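Long-range contact in FtsZ-like protein of unknown function (Nostoc punctiforme, PDB 3C8L), which is of unknown function but is described as FtsZ-like and belongs to the Lin0512 family of conserved hypothetical proteins: residues 27-35 / 109-117. Numbering follows the deposited sequence. Where two conformers were deposited one is given.
Sequences SRAVRNAIA and LIAIAAVTV
Val115 turns CG1 trans to its own N (chi1 175°), which leaves CG2 opposite the carbonyl carbon, and the two methyls fork against the helix. Ile34 offers its short branch to this fork: with chi1 at 71° the longer arm is tucked between N and C of its own backbone, and CG2 lies 3.9 Å from Val115 CG1 and about as far from Val115 CG2. The second prong also meets the helix one residue earlier, Ala33 CB standing 4.0 Å from Val115 CG2. Val30, in the same rotamer as Val115, divides its methyls between two strand residues. Its CG1 reaches Val115 CG2 at 4.1 Å, the two valines crossing nearly at right angles, whereas its CG2 sits 3.8 Å from Ala113 CB.

Around Ala111 and Ala113 the close contacts are made mostly by alanines. Ala29 CB rests 3.7 Å from Ala113 CB and also touches the methyl and the carbonyl O of Ala111, while the Ala113 methyl presses on the helix backbone, 3.7 Å from Val30 N. The small alanines are consistent with the close approach, 6.9 Å between the axes of helix 27-34 and strand 109-117, which cross at -46°. The side chains that meet are all apolar, with methyls also resting on backbone atoms.

The helix 22-34 thus packs across one face of the mixed sheet, over its strand 107-120. Beside it, Val58, Val60 and Ile56 of strand 55-62 meet Val30, Ala113 and Val115, respectively, and Val73 of helix 70-74 also touches Val30. The strand's other face is turned to the second subunit, where Ile112 packs on Gly90 and Ala114 on Met91 of that neighbouring chain.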
loop_
_atom_site.group_PDB
_atom_site.type_symbol
_atom_site.label_atom_id
_atom_site.label_comp_id
_atom_site.label_asym_id
_atom_site.label_seq_id
_atom_site.Cartn_x
_atom_site.Cartn_y
_atom_site.Cartn_z
ATOM N N SER A 27 -7.368 -3.225 13.168
ATOM C CA SER A 27 -6.651 -2.013 13.565
ATOM C C SER A 27 -5.625 -1.623 12.505
ATOM O O SER A 27 -5.499 -0.444 12.137
ATOM C CB SER A 27 -5.981 -2.205 14.935
ATOM O OG SER A 27 -6.975 -2.307 15.938
ATOM N N ARG A 28 -4.890 -2.618 12.022
ATOM C CA ARG A 28 -3.875 -2.386 10.986
ATOM C C ARG A 28 -4.532 -1.938 9.684
ATOM O O ARG A 28 -3.965 -1.116 8.958
ATOM C CB ARG A 28 -3.058 -3.623 10.750
ATOM C CG ARG A 28 -2.088 -3.892 11.887
ATOM C CD ARG A 28 -1.372 -5.208 11.774
ATOM N NE ARG A 28 -0.375 -5.367 12.842
ATOM C CZ ARG A 28 0.267 -6.482 13.133
ATOM N NH1 ARG A 28 0.030 -7.586 12.456
ATOM N NH2 ARG A 28 1.146 -6.500 14.148
ATOM N N ALA A 29 -5.720 -2.465 9.374
ATOM C CA ALA A 29 -6.438 -2.062 8.170
ATOM C C ALA A 29 -6.840 -0.578 8.210
ATOM O O ALA A 29 -6.691 0.144 7.221
ATOM C CB ALA A 29 -7.658 -2.946 7.942
ATOM N N VAL A 30 -7.359 -0.109 9.344
ATOM C CA VAL A 30 -7.715 1.298 9.513
ATOM C C VAL A 30 -6.446 2.171 9.398
ATOM O O VAL A 30 -6.446 3.204 8.711
ATOM C CB VAL A 30 -8.439 1.533 10.860
ATOM C CG1 VAL A 30 -8.682 3.024 11.109
ATOM C CG2 VAL A 30 -9.767 0.769 10.882
ATOM N N ARG A 31 -5.362 1.750 10.051
ATOM C CA ARG A 31 -4.103 2.504 9.978
ATOM C C ARG A 31 -3.648 2.614 8.525
ATOM O O ARG A 31 -3.281 3.692 8.057
ATOM C CB ARG A 31 -2.996 1.838 10.800
ATOM C CG ARG A 31 -1.614 2.551 10.597
ATOM C CD ARG A 31 -0.578 2.065 11.537
ATOM N NE ARG A 31 -0.237 0.681 11.274
ATOM C CZ ARG A 31 0.375 -0.116 12.142
ATOM N NH1 ARG A 31 0.670 0.308 13.363
ATOM N NH2 ARG A 31 0.639 -1.364 11.799
ATOM N N ASN A 32 -3.632 1.490 7.809
ATOM C CA ASN A 32 -3.217 1.398 6.360
ATOM C C ASN A 32 -4.096 2.272 5.512
ATOM O O ASN A 32 -3.638 2.855 4.533
ATOM C CB ASN A 32 -3.347 -0.080 5.795
ATOM C CG ASN A 32 -2.836 -0.304 4.259
ATOM O OD1 ASN A 32 -3.639 -0.608 3.310
ATOM N ND2 ASN A 32 -1.518 -0.235 4.057
ATOM N N ALA A 33 -5.380 2.357 5.856
ATOM C CA ALA A 33 -6.314 3.124 5.045
ATOM C C ALA A 33 -6.010 4.624 5.031
ATOM O O ALA A 33 -6.212 5.304 4.019
ATOM C CB ALA A 33 -7.750 2.893 5.520
ATOM N N ILE A 34 -5.570 5.136 6.179
ATOM C CA ILE A 34 -5.373 6.551 6.313
ATOM C C ILE A 34 -3.929 7.038 6.329
ATOM O O ILE A 34 -3.684 8.236 6.167
ATOM C CB ILE A 34 -6.107 7.087 7.592
ATOM C CG1 ILE A 34 -5.400 6.627 8.872
ATOM C CG2 ILE A 34 -7.599 6.722 7.568
ATOM C CD1 ILE A 34 -5.973 7.191 10.189
ATOM N N ALA A 35 -2.975 6.127 6.478
ATOM C CA ALA A 35 -1.580 6.517 6.668
ATOM C C ALA A 35 -0.946 7.294 5.557
ATOM O O ALA A 35 -0.010 8.064 5.793
ATOM C CB ALA A 35 -0.717 5.252 6.950
ATOM N N LEU A 109 -5.200 -13.893 9.274
ATOM C CA LEU A 109 -6.448 -13.181 9.087
ATOM C C LEU A 109 -6.217 -11.848 8.401
ATOM O O LEU A 109 -5.385 -11.040 8.854
ATOM C CB LEU A 109 -7.136 -12.948 10.441
ATOM C CG LEU A 109 -7.269 -14.193 11.340
ATOM C CD1 LEU A 109 -7.995 -13.808 12.654
ATOM C CD2 LEU A 109 -7.995 -15.326 10.638
ATOM N N ILE A 110 -6.991 -11.601 7.349
ATOM C CA ILE A 110 -6.889 -10.385 6.574
ATOM C C ILE A 110 -8.184 -9.589 6.659
ATOM O O ILE A 110 -9.270 -10.106 6.384
ATOM C CB ILE A 110 -6.518 -10.679 5.100
ATOM C CG1 ILE A 110 -5.253 -11.535 5.013
ATOM C CG2 ILE A 110 -6.377 -9.349 4.376
ATOM C CD1 ILE A 110 -4.913 -11.982 3.620
ATOM N N ALA A 111 -8.073 -8.335 7.112
ATOM C CA ALA A 111 -9.173 -7.407 7.212
ATOM C C ALA A 111 -9.062 -6.304 6.173
ATOM O O ALA A 111 -7.960 -5.950 5.763
ATOM C CB ALA A 111 -9.173 -6.693 8.617
ATOM N N ILE A 112 -10.228 -5.796 5.811
ATOM C CA ILE A 112 -10.378 -4.634 4.961
ATOM C C ILE A 112 -11.068 -3.546 5.777
ATOM O O ILE A 112 -11.997 -3.836 6.534
ATOM C CB ILE A 112 -11.259 -4.953 3.752
ATOM C CG1 ILE A 112 -10.537 -5.949 2.857
ATOM C CG2 ILE A 112 -11.642 -3.680 2.969
ATOM C CD1 ILE A 112 -11.423 -6.505 1.837
ATOM N N ALA A 113 -10.615 -2.297 5.632
ATOM C CA ALA A 113 -11.264 -1.153 6.254
ATOM C C ALA A 113 -11.542 -0.085 5.188
ATOM O O ALA A 113 -10.713 0.176 4.321
ATOM C CB ALA A 113 -10.438 -0.515 7.407
ATOM N N ALA A 114 -12.740 0.493 5.245
ATOM C CA ALA A 114 -13.125 1.659 4.489
ATOM C C ALA A 114 -13.411 2.747 5.530
ATOM O O ALA A 114 -14.285 2.569 6.379
ATOM C CB ALA A 114 -14.339 1.437 3.598
ATOM N N VAL A 115 -12.651 3.841 5.473
ATOM C CA VAL A 115 -12.780 4.972 6.369
ATOM C C VAL A 115 -13.397 6.089 5.542
ATOM O O VAL A 115 -12.792 6.582 4.592
ATOM C CB VAL A 115 -11.396 5.397 6.939
ATOM C CG1 VAL A 115 -11.525 6.659 7.793
ATOM C CG2 VAL A 115 -10.745 4.237 7.721
ATOM N N THR A 116 -14.619 6.492 5.911
ATOM C CA THR A 116 -15.335 7.514 5.173
ATOM C C THR A 116 -15.449 8.785 5.990
ATOM O O THR A 116 -15.856 8.738 7.169
ATOM C CB THR A 116 -16.753 7.037 4.805
ATOM O OG1 THR A 116 -16.655 5.836 4.020
ATOM C CG2 THR A 116 -17.469 8.095 3.977
ATOM N N VAL A 117 -15.085 9.919 5.394
ATOM C CA VAL A 117 -15.240 11.212 6.018
ATOM C C VAL A 117 -16.534 11.796 5.436
ATOM O O VAL A 117 -16.715 11.821 4.203
ATOM C CB VAL A 117 -14.085 12.149 5.714
ATOM C CG1 VAL A 117 -14.409 13.553 6.231
ATOM C CG2 VAL A 117 -12.794 11.581 6.310
#